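Local coordinates for putative Oleoyl-[acyl-carrier protein] thioesterase (Lactobacillus plantarum, PDB 2OWN) that probably hydrolyses the thioester of oleoyl-acyl carrier protein to release the free fatty acid, and is built from two hotdog domains, at residues B[93-101]-B[112-120]; B[51-61]-B[128-138]. All coordinates share one frame; numbering follows the deposited sequence.

Interaction 1: residues B[93-101]-B[112-120]; sequences PYFAYREFW and YITSIWVMM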
loop_
_atom_site.group_PDB
_atom_site.type_symbol
_atom_site.label_atom_id
_atom_site.label_comp_id
_atom_site.label_asym_id
_atom_site.label_seq_id
_atom_site.Cartn_x
_atom_site.Cartn_y
_atom_site.Cartn_z
ATOM N N PRO B 93 27.361 21.000 6.906
ATOM C CA PRO B 93 26.483 22.210 6.902
ATOM C C PRO B 93 25.126 22.175 6.142
ATOM O O PRO B 93 24.176 22.818 6.606
ATOM C CB PRO B 93 27.396 23.281 6.288
ATOM C CG PRO B 93 28.737 22.899 6.771
ATOM C CD PRO B 93 28.761 21.398 6.648
ATOM N N TYR B 94 25.052 21.406 5.044
ATOM C CA TYR B 94 23.842 21.259 4.195
ATOM C C TYR B 94 23.232 19.835 4.081
ATOM O O TYR B 94 21.997 19.718 4.086
ATOM C CB TYR B 94 24.143 21.812 2.793
ATOM C CG TYR B 94 24.406 23.302 2.788
ATOM C CD1 TYR B 94 25.713 23.815 2.970
ATOM C CD2 TYR B 94 23.342 24.225 2.623
ATOM C CE1 TYR B 94 25.962 25.231 2.975
ATOM C CE2 TYR B 94 23.576 25.642 2.626
ATOM C CZ TYR B 94 24.886 26.134 2.801
ATOM O OH TYR B 94 25.115 27.492 2.808
ATOM N N PHE B 95 24.081 18.796 4.005
ATOM C CA PHE B 95 23.665 17.375 3.839
ATOM C C PHE B 95 23.788 16.510 5.109
ATOM O O PHE B 95 24.751 16.662 5.865
ATOM C CB PHE B 95 24.482 16.718 2.711
ATOM C CG PHE B 95 24.455 17.489 1.422
ATOM C CD1 PHE B 95 23.377 17.349 0.526
ATOM C CD2 PHE B 95 25.500 18.386 1.103
ATOM C CE1 PHE B 95 23.333 18.093 -0.698
ATOM C CE2 PHE B 95 25.483 19.139 -0.116
ATOM C CZ PHE B 95 24.390 18.988 -1.022
ATOM N N ALA B 96 22.801 15.622 5.316
ATOM C CA ALA B 96 22.718 14.675 6.445
ATOM C C ALA B 96 22.795 13.244 5.895
ATOM O O ALA B 96 22.052 12.920 4.971
ATOM C CB ALA B 96 21.424 14.872 7.207
ATOM N N TYR B 97 23.671 12.409 6.472
ATOM C CA TYR B 97 23.891 11.001 6.072
ATOM C C TYR B 97 23.143 10.057 7.034
ATOM O O TYR B 97 23.494 10.004 8.215
ATOM C CB TYR B 97 25.399 10.705 6.029
ATOM C CG TYR B 97 25.777 9.287 5.642
ATOM C CD1 TYR B 97 25.502 8.798 4.341
ATOM C CD2 TYR B 97 26.462 8.435 6.548
ATOM C CE1 TYR B 97 25.866 7.465 3.956
ATOM C CE2 TYR B 97 26.839 7.102 6.175
ATOM C CZ TYR B 97 26.533 6.628 4.878
ATOM O OH TYR B 97 26.894 5.353 4.523
ATOM N N ARG B 98 22.139 9.325 6.517
ATOM C CA ARG B 98 21.307 8.386 7.296
ATOM C C ARG B 98 21.379 6.954 6.743
ATOM O O ARG B 98 21.154 6.740 5.541
ATOM C CB ARG B 98 19.872 8.903 7.329
ATOM C CG ARG B 98 18.849 8.043 8.104
ATOM C CD ARG B 98 17.548 8.806 8.361
ATOM N NE ARG B 98 17.746 9.756 9.462
ATOM C CZ ARG B 98 17.485 9.549 10.763
ATOM N NH1 ARG B 98 16.949 8.410 11.233
ATOM N NH2 ARG B 98 17.754 10.533 11.628
ATOM N N GLU B 99 21.666 5.998 7.640
ATOM C CA GLU B 99 21.780 4.565 7.339
ATOM C C GLU B 99 20.613 3.757 7.928
ATOM O O GLU B 99 20.086 4.119 8.993
ATOM C CB GLU B 99 23.091 4.015 7.875
ATOM C CG GLU B 99 24.314 4.501 7.126
ATOM C CD GLU B 99 25.570 3.977 7.750
ATOM O OE1 GLU B 99 26.090 4.597 8.700
ATOM O OE2 GLU B 99 26.102 2.979 7.245
ATOM N N PHE B 100 20.240 2.673 7.230
ATOM C CA PHE B 100 19.159 1.745 7.646
ATOM C C PHE B 100 19.592 0.295 7.384
ATOM O O PHE B 100 20.236 0.038 6.359
ATOM C CB PHE B 100 17.840 1.921 6.872
ATOM C CG PHE B 100 17.360 3.340 6.712
ATOM C CD1 PHE B 100 17.966 4.188 5.759
ATOM C CD2 PHE B 100 16.214 3.805 7.393
ATOM C CE1 PHE B 100 17.510 5.513 5.556
ATOM C CE2 PHE B 100 15.739 5.142 7.186
ATOM C CZ PHE B 100 16.391 5.993 6.264
ATOM N N TRP B 101 19.209 -0.628 8.272
ATOM C CA TRP B 101 19.488 -2.072 8.140
ATOM C C TRP B 101 18.200 -2.851 8.365
ATOM O O TRP B 101 17.576 -2.675 9.414
ATOM C CB TRP B 101 20.504 -2.560 9.161
ATOM C CG TRP B 101 21.824 -1.956 9.047
ATOM C CD1 TRP B 101 22.917 -2.486 8.430
ATOM C CD2 TRP B 101 22.224 -0.694 9.574
ATOM N NE1 TRP B 101 23.981 -1.628 8.534
ATOM C CE2 TRP B 101 23.592 -0.514 9.229
ATOM C CE3 TRP B 101 21.559 0.320 10.302
ATOM C CZ2 TRP B 101 24.321 0.648 9.586
ATOM C CZ3 TRP B 101 22.287 1.492 10.675
ATOM C CH2 TRP B 101 23.657 1.638 10.306
ATOM N N TYR B 112 20.395 -3.223 3.167
ATOM C CA TYR B 112 21.212 -2.124 3.725
ATOM C C TYR B 112 20.975 -0.894 2.847
ATOM O O TYR B 112 21.247 -0.949 1.638
ATOM C CB TYR B 112 22.684 -2.527 3.795
ATOM C CG TYR B 112 23.651 -1.403 4.111
ATOM C CD1 TYR B 112 23.599 -0.734 5.355
ATOM C CD2 TYR B 112 24.657 -1.020 3.185
ATOM C CE1 TYR B 112 24.515 0.319 5.665
ATOM C CE2 TYR B 112 25.585 0.031 3.488
ATOM C CZ TYR B 112 25.501 0.685 4.728
ATOM O OH TYR B 112 26.376 1.692 5.027
ATOM N N ILE B 113 20.462 0.178 3.464
ATOM C CA ILE B 113 20.133 1.432 2.798
ATOM C C ILE B 113 20.978 2.578 3.346
ATOM O O ILE B 113 21.129 2.699 4.567
ATOM C CB ILE B 113 18.630 1.807 2.968
ATOM C CG1 ILE B 113 17.704 0.659 2.512
ATOM C CG2 ILE B 113 18.292 3.113 2.220
ATOM C CD1 ILE B 113 16.206 0.949 2.672
ATOM N N THR B 114 21.577 3.347 2.429
ATOM C CA THR B 114 22.328 4.577 2.734
ATOM C C THR B 114 21.524 5.690 2.046
ATOM O O THR B 114 20.853 5.434 1.031
ATOM C CB THR B 114 23.810 4.554 2.285
ATOM O OG1 THR B 114 23.915 4.437 0.862
ATOM C CG2 THR B 114 24.553 3.410 2.952
ATOM N N SER B 115 21.577 6.901 2.600
ATOM C CA SER B 115 20.834 8.051 2.055
ATOM C C SER B 115 21.380 9.424 2.429
ATOM O O SER B 115 22.105 9.547 3.411
ATOM C CB SER B 115 19.385 7.971 2.541
ATOM O OG SER B 115 19.352 7.973 3.954
ATOM N N ILE B 116 20.976 10.427 1.637
ATOM C CA ILE B 116 21.331 11.842 1.808
ATOM C C ILE B 116 20.019 12.641 1.941
ATOM O O ILE B 116 19.084 12.424 1.157
ATOM C CB ILE B 116 22.208 12.384 0.645
ATOM C CG1 ILE B 116 23.514 11.586 0.495
ATOM C CG2 ILE B 116 22.555 13.873 0.850
ATOM C CD1 ILE B 116 24.472 11.649 1.682
ATOM N N TRP B 117 19.974 13.541 2.934
ATOM C CA TRP B 117 18.825 14.408 3.238
ATOM C C TRP B 117 19.261 15.879 3.351
ATOM O O TRP B 117 20.362 16.151 3.838
ATOM C CB TRP B 117 18.191 13.986 4.560
ATOM C CG TRP B 117 17.635 12.594 4.615
ATOM C CD1 TRP B 117 18.337 11.431 4.777
ATOM C CD2 TRP B 117 16.250 12.223 4.590
ATOM N NE1 TRP B 117 17.480 10.357 4.809
ATOM C CE2 TRP B 117 16.194 10.805 4.707
ATOM C CE3 TRP B 117 15.043 12.948 4.463
ATOM C CZ2 TRP B 117 14.972 10.080 4.699
ATOM C CZ3 TRP B 117 13.806 12.231 4.463
ATOM C CH2 TRP B 117 13.792 10.803 4.579
ATOM N N VAL B 118 18.380 16.797 2.936
ATOM C CA VAL B 118 18.598 18.268 2.980
ATOM C C VAL B 118 17.390 18.989 3.617
ATOM O O VAL B 118 16.256 18.494 3.507
ATOM C CB VAL B 118 18.882 18.852 1.570
ATOM C CG1 VAL B 118 20.173 18.277 1.013
ATOM C CG2 VAL B 118 17.720 18.603 0.599
HETATM N N MSE B 119 17.638 20.136 4.273
HETATM C CA MSE B 119 16.561 20.929 4.900
HETATM C C MSE B 119 16.039 21.971 3.909
HETATM O O MSE B 119 16.793 22.867 3.507
HETATM C CB MSE B 119 16.980 21.609 6.199
HETATM C CG MSE B 119 17.543 20.663 7.237
HETATM SE SE MSE B 119 17.248 21.317 9.046
HETATM C CE MSE B 119 15.364 20.852 9.140
HETATM N N MSE B 120 14.769 21.812 3.507
HETATM C CA MSE B 120 14.056 22.710 2.584
HETATM C C MSE B 120 13.147 23.624 3.399
HETATM O O MSE B 120 12.409 23.132 4.263
HETATM C CB MSE B 120 13.212 21.925 1.567
HETATM C CG MSE B 120 14.012 21.126 0.542
HETATM SE SE MSE B 120 14.975 22.232 -0.753
HETATM C CE MSE B 120 13.450 23.064 -1.644
#
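Tyr112 CD1 lies over one face of the Trp101 indole, 3.3 Å from NE1, and the two rings are inclined by 36°. At the edge of the Tyr112 ring, in its plane, lies Glu99 OE2, the carboxylate being turned well out of the ring plane. The phenol OH donates to Glu99 OE2 at 2.6 Å, reaching that oxygen on its anti side, while OE1 is held by Ser89 on the next strand. A chi1 of 169°, which turns CG away from the backbone N, carries the Tyr112 ring across to strand 95-101, where it meets both residues. Replacing Tyr112 by an alanine is likely to leave Glu99 OE2 without its phenol donor and to strip away the ring on which the Trp101 indole rests. Farther along this side, Phe95 CD1 packs on Val118 CG1 and Ile116 CG2, and Tyr97 OH approaches Thr114 CG2 (3.4 Å).

The other side carries Ala96, Arg98, Phe100, Ile113, Ser115 and Trp117. The Phe100 ring has Ile113 O in plane at its edge, with Ser115 OG near the same plane, 3.5 Å from CE1. That hydroxyl is gripped twice: it donates to Arg98 O (2.7 Å) and accepts from Trp117 NE1 (3.1 Å), which helps to hold the indole in its orientation. Arg98 CB leans on this indole near NE1, while the guanidinium makes a cation-pi contact with Tyr138. Ser42 and Ala38 of the helix 31-48 pack against this side.

Between the faces, paired backbone bonds join Ala96 with Trp117 and Phe100 with Ile113; Ile113 N donates to Phe100 O almost straight, at 172°. The two strands form an antiparallel beta hairpin of the N-terminal hotdog domain, in which a curved sheet wraps round a long central helix.

Interaction 2: residues B[51-61]-B[128-138]; sequences LTTEMVQSHGV and VKILPELVAPY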
loop_
_atom_site.group_PDB
_atom_site.type_symbol
_atom_site.label_atom_id
_atom_site.label_comp_id
_atom_site.label_asym_id
_atom_site.label_seq_id
_atom_site.Cartn_x
_atom_site.Cartn_y
_atom_site.Cartn_z
ATOM N N LEU B 51 11.806 14.948 18.221
ATOM C CA LEU B 51 11.848 15.536 16.859
ATOM C C LEU B 51 10.657 15.094 15.971
ATOM O O LEU B 51 10.830 14.402 14.960
ATOM C CB LEU B 51 13.203 15.209 16.181
ATOM C CG LEU B 51 14.488 15.669 16.874
ATOM C CD1 LEU B 51 15.707 15.025 16.222
ATOM C CD2 LEU B 51 14.592 17.183 16.864
ATOM N N THR B 52 9.451 15.526 16.345
ATOM C CA THR B 52 8.221 15.214 15.593
ATOM C C THR B 52 8.123 16.096 14.338
ATOM O O THR B 52 8.896 17.055 14.175
ATOM C CB THR B 52 6.944 15.409 16.453
ATOM O OG1 THR B 52 6.862 16.767 16.905
ATOM C CG2 THR B 52 6.961 14.483 17.661
ATOM N N THR B 53 7.177 15.759 13.454
ATOM C CA THR B 53 6.923 16.543 12.219
ATOM C C THR B 53 6.409 17.978 12.517
ATOM O O THR B 53 6.692 18.893 11.738
ATOM C CB THR B 53 5.949 15.826 11.259
ATOM O OG1 THR B 53 4.738 15.521 11.961
ATOM C CG2 THR B 53 6.562 14.534 10.730
ATOM N N GLU B 54 5.692 18.159 13.640
ATOM C CA GLU B 54 5.167 19.471 14.064
ATOM C C GLU B 54 6.276 20.429 14.522
ATOM O O GLU B 54 6.318 21.573 14.042
ATOM C CB GLU B 54 4.126 19.331 15.189
HETATM N N MSE B 55 7.166 19.960 15.414
HETATM C CA MSE B 55 8.276 20.804 15.956
HETATM C C MSE B 55 9.371 21.103 14.915
HETATM O O MSE B 55 10.026 22.138 15.039
HETATM C CB MSE B 55 8.857 20.249 17.282
HETATM C CG MSE B 55 9.892 19.119 17.246
HETATM SE SE MSE B 55 11.783 19.657 16.998
HETATM C CE MSE B 55 12.018 20.710 18.620
ATOM N N VAL B 56 9.606 20.197 13.950
ATOM C CA VAL B 56 10.582 20.429 12.847
ATOM C C VAL B 56 9.996 21.534 11.937
ATOM O O VAL B 56 10.710 22.490 11.603
ATOM C CB VAL B 56 10.953 19.134 12.061
ATOM C CG1 VAL B 56 11.862 19.435 10.868
ATOM C CG2 VAL B 56 11.638 18.142 12.978
ATOM N N GLN B 57 8.713 21.391 11.567
ATOM C CA GLN B 57 7.986 22.400 10.757
ATOM C C GLN B 57 7.757 23.754 11.484
ATOM O O GLN B 57 7.545 24.758 10.792
ATOM C CB GLN B 57 6.682 21.835 10.160
ATOM C CG GLN B 57 6.955 20.781 9.070
ATOM C CD GLN B 57 5.705 20.235 8.393
ATOM O OE1 GLN B 57 4.600 20.269 8.944
ATOM N NE2 GLN B 57 5.885 19.705 7.188
ATOM N N SER B 58 7.793 23.782 12.833
ATOM C CA SER B 58 7.672 25.048 13.621
ATOM C C SER B 58 8.895 25.978 13.390
ATOM O O SER B 58 8.748 27.202 13.488
ATOM C CB SER B 58 7.460 24.811 15.128
ATOM O OG SER B 58 8.596 24.245 15.758
ATOM N N HIS B 59 10.069 25.391 13.080
ATOM C CA HIS B 59 11.316 26.130 12.751
ATOM C C HIS B 59 11.401 26.608 11.258
ATOM O O HIS B 59 12.459 27.107 10.839
ATOM C CB HIS B 59 12.567 25.293 13.122
ATOM C CG HIS B 59 12.666 24.968 14.581
ATOM N ND1 HIS B 59 12.205 23.786 15.116
ATOM C CD2 HIS B 59 13.166 25.681 15.618
ATOM C CE1 HIS B 59 12.420 23.781 16.419
ATOM N NE2 HIS B 59 13.003 24.919 16.750
ATOM N N GLY B 60 10.307 26.490 10.479
ATOM C CA GLY B 60 10.254 26.902 9.066
ATOM C C GLY B 60 11.120 26.073 8.131
ATOM O O GLY B 60 11.630 26.614 7.147
ATOM N N VAL B 61 11.272 24.778 8.440
ATOM C CA VAL B 61 12.094 23.811 7.680
ATOM C C VAL B 61 11.545 22.375 7.746
ATOM O O VAL B 61 10.709 22.059 8.597
ATOM C CB VAL B 61 13.578 23.796 8.180
ATOM C CG1 VAL B 61 14.325 25.050 7.753
ATOM C CG2 VAL B 61 13.636 23.607 9.700
ATOM N N VAL B 128 18.213 25.337 2.768
ATOM C CA VAL B 128 18.752 26.045 3.957
ATOM C C VAL B 128 19.812 25.181 4.666
ATOM O O VAL B 128 19.915 23.973 4.407
ATOM C CB VAL B 128 17.647 26.478 4.982
ATOM C CG1 VAL B 128 16.638 27.393 4.310
ATOM C CG2 VAL B 128 16.932 25.278 5.632
ATOM N N LYS B 129 20.583 25.811 5.558
ATOM C CA LYS B 129 21.630 25.120 6.349
ATOM C C LYS B 129 20.987 24.209 7.405
ATOM O O LYS B 129 19.872 24.499 7.877
ATOM C CB LYS B 129 22.575 26.115 7.038
ATOM C CG LYS B 129 23.345 27.016 6.089
ATOM C CD LYS B 129 24.233 27.980 6.848
ATOM C CE LYS B 129 25.015 28.874 5.903
ATOM N NZ LYS B 129 25.882 29.838 6.636
ATOM N N ILE B 130 21.678 23.116 7.756
ATOM C CA ILE B 130 21.187 22.152 8.762
ATOM C C ILE B 130 21.316 22.768 10.166
ATOM O O ILE B 130 22.405 23.212 10.546
ATOM C CB ILE B 130 21.915 20.772 8.713
ATOM C CG1 ILE B 130 21.719 20.104 7.346
ATOM C CG2 ILE B 130 21.402 19.830 9.819
ATOM C CD1 ILE B 130 22.353 18.731 7.214
ATOM N N LEU B 131 20.200 22.783 10.905
ATOM C CA LEU B 131 20.128 23.301 12.270
ATOM C C LEU B 131 20.664 22.181 13.180
ATOM O O LEU B 131 20.102 21.073 13.125
ATOM C CB LEU B 131 18.686 23.654 12.669
ATOM C CG LEU B 131 17.926 24.680 11.820
ATOM C CD1 LEU B 131 16.478 24.780 12.287
ATOM C CD2 LEU B 131 18.591 26.055 11.836
ATOM N N PRO B 132 21.756 22.429 13.972
ATOM C CA PRO B 132 22.287 21.368 14.871
ATOM C C PRO B 132 21.309 20.846 15.960
ATOM O O PRO B 132 21.478 19.708 16.386
ATOM C CB PRO B 132 23.546 22.010 15.482
ATOM C CG PRO B 132 23.332 23.447 15.363
ATOM C CD PRO B 132 22.578 23.651 14.089
ATOM N N GLU B 133 20.338 21.667 16.392
ATOM C CA GLU B 133 19.298 21.258 17.379
ATOM C C GLU B 133 18.391 20.119 16.851
ATOM O O GLU B 133 17.989 19.256 17.632
ATOM C CB GLU B 133 18.435 22.449 17.855
ATOM C CG GLU B 133 17.574 23.158 16.769
ATOM C CD GLU B 133 16.770 24.355 17.286
ATOM O OE1 GLU B 133 16.685 24.588 18.516
ATOM O OE2 GLU B 133 16.198 25.069 16.436
ATOM N N LEU B 134 18.077 20.144 15.548
ATOM C CA LEU B 134 17.252 19.101 14.880
ATOM C C LEU B 134 18.022 17.793 14.525
ATOM O O LEU B 134 17.378 16.810 14.146
ATOM C CB LEU B 134 16.559 19.665 13.626
ATOM C CG LEU B 134 15.708 20.935 13.811
ATOM C CD1 LEU B 134 15.117 21.359 12.479
ATOM C CD2 LEU B 134 14.594 20.773 14.844
ATOM N N VAL B 135 19.365 17.807 14.612
ATOM C CA VAL B 135 20.267 16.653 14.356
ATOM C C VAL B 135 20.966 16.116 15.638
ATOM O O VAL B 135 21.215 14.905 15.711
ATOM C CB VAL B 135 21.304 17.004 13.243
ATOM C CG1 VAL B 135 22.235 15.833 12.913
ATOM C CG2 VAL B 135 20.579 17.389 11.980
ATOM N N ALA B 136 21.289 16.999 16.603
ATOM C CA ALA B 136 21.951 16.648 17.910
ATOM C C ALA B 136 21.369 15.435 18.676
ATOM O O ALA B 136 22.168 14.594 19.115
ATOM C CB ALA B 136 22.032 17.867 18.856
ATOM N N PRO B 137 20.011 15.344 18.852
ATOM C CA PRO B 137 19.369 14.175 19.517
ATOM C C PRO B 137 19.712 12.788 18.905
ATOM O O PRO B 137 19.698 11.803 19.636
ATOM C CB PRO B 137 17.870 14.480 19.395
ATOM C CG PRO B 137 17.802 15.933 19.350
ATOM C CD PRO B 137 18.985 16.353 18.526
ATOM N N TYR B 138 20.016 12.733 17.601
ATOM C CA TYR B 138 20.443 11.484 16.927
ATOM C C TYR B 138 21.915 11.109 17.255
ATOM O O TYR B 138 22.317 9.975 16.971
ATOM C CB TYR B 138 20.315 11.563 15.391
ATOM C CG TYR B 138 18.964 11.995 14.860
ATOM C CD1 TYR B 138 17.788 11.273 15.177
ATOM C CD2 TYR B 138 18.856 13.098 13.976
ATOM C CE1 TYR B 138 16.503 11.687 14.665
ATOM C CE2 TYR B 138 17.599 13.508 13.447
ATOM C CZ TYR B 138 16.432 12.796 13.788
ATOM O OH TYR B 138 15.235 13.213 13.270
#
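Apolar contacts carry most of the joint between 51-61 and 128-138, with Leu51 and Leu134 at its centre. Leu51 CD1 sits over one face of the Tyr138 ring, 3.8 Å from its centroid and displaced toward the rim, in a CH-pi contact. The same methyl touches Pro137 CG (3.9 Å) and the backbone oxygen of Leu134, while Leu51 CD2 meets Leu134 CD2. The two branches of Leu134 divide their partners: CD1 goes to Val56 CG1 and Val61 CG2, whereas CD2 reaches the selenium of Met55 (3.7 Å) and the imidazole of His59. Leu131 CD1 lies against both His59 CB and Val61 CG2. At the far end Val61 CG1 presses on Val128 CG2 at 3.4 Å, tighter than usual van der Waals contact.

The short helix 53-58, with Thr52 at its N-cap position, is thus laid against the irregular chain that follows strand 127-128, at the periphery of the N-terminal hotdog domain. Met119 of strand 109-121 touches Val61, Val128 and Leu134, bringing the sheet into the same apolar cluster.

Polar groups gather round His59. Its ring and the Glu133 carboxylate arrive from opposite directions with their planes 60° apart, and OE2 stands 3.2 Å from His59 CD2. Although NE2 is equally near OE2, the angle is too poor for a hydrogen bond, and any attraction is probably electrostatic. On its other nitrogen, His59 ND1 makes a weak bond to Met55 O, the carbonyl that also accepts Ser58 OG at 2.6 Å. This double use ties both side chains back to the helix. Beyond the Leu51 methyl, the phenol of Tyr138 is hydrogen-bonded to Ser46.

Interaction 1 is nested along the chain within the loop closed by interaction 2: 51-61 leads into strand 61-72, the hairpin of 93-101 and 112-120 follows, and 128-138 comes last. Their centres are about 14 Å apart, both in the N-terminal acyl-ACP thioesterase domain. They touch directly, since Pro93 O and Ile130 N are probably hydrogen-bonded at 2.8 Å, and Met119 O and Val128 N likewise pair strand 109-121 with strand 127-128. Interaction 1 joins two neighbouring strands of the sheet, about 11 Å from the chain's centre; interaction 2, about 21 Å out, brings helix 53-58 together with the loop after strand 127-128, and those two bonds tie this outer layer to the hairpin.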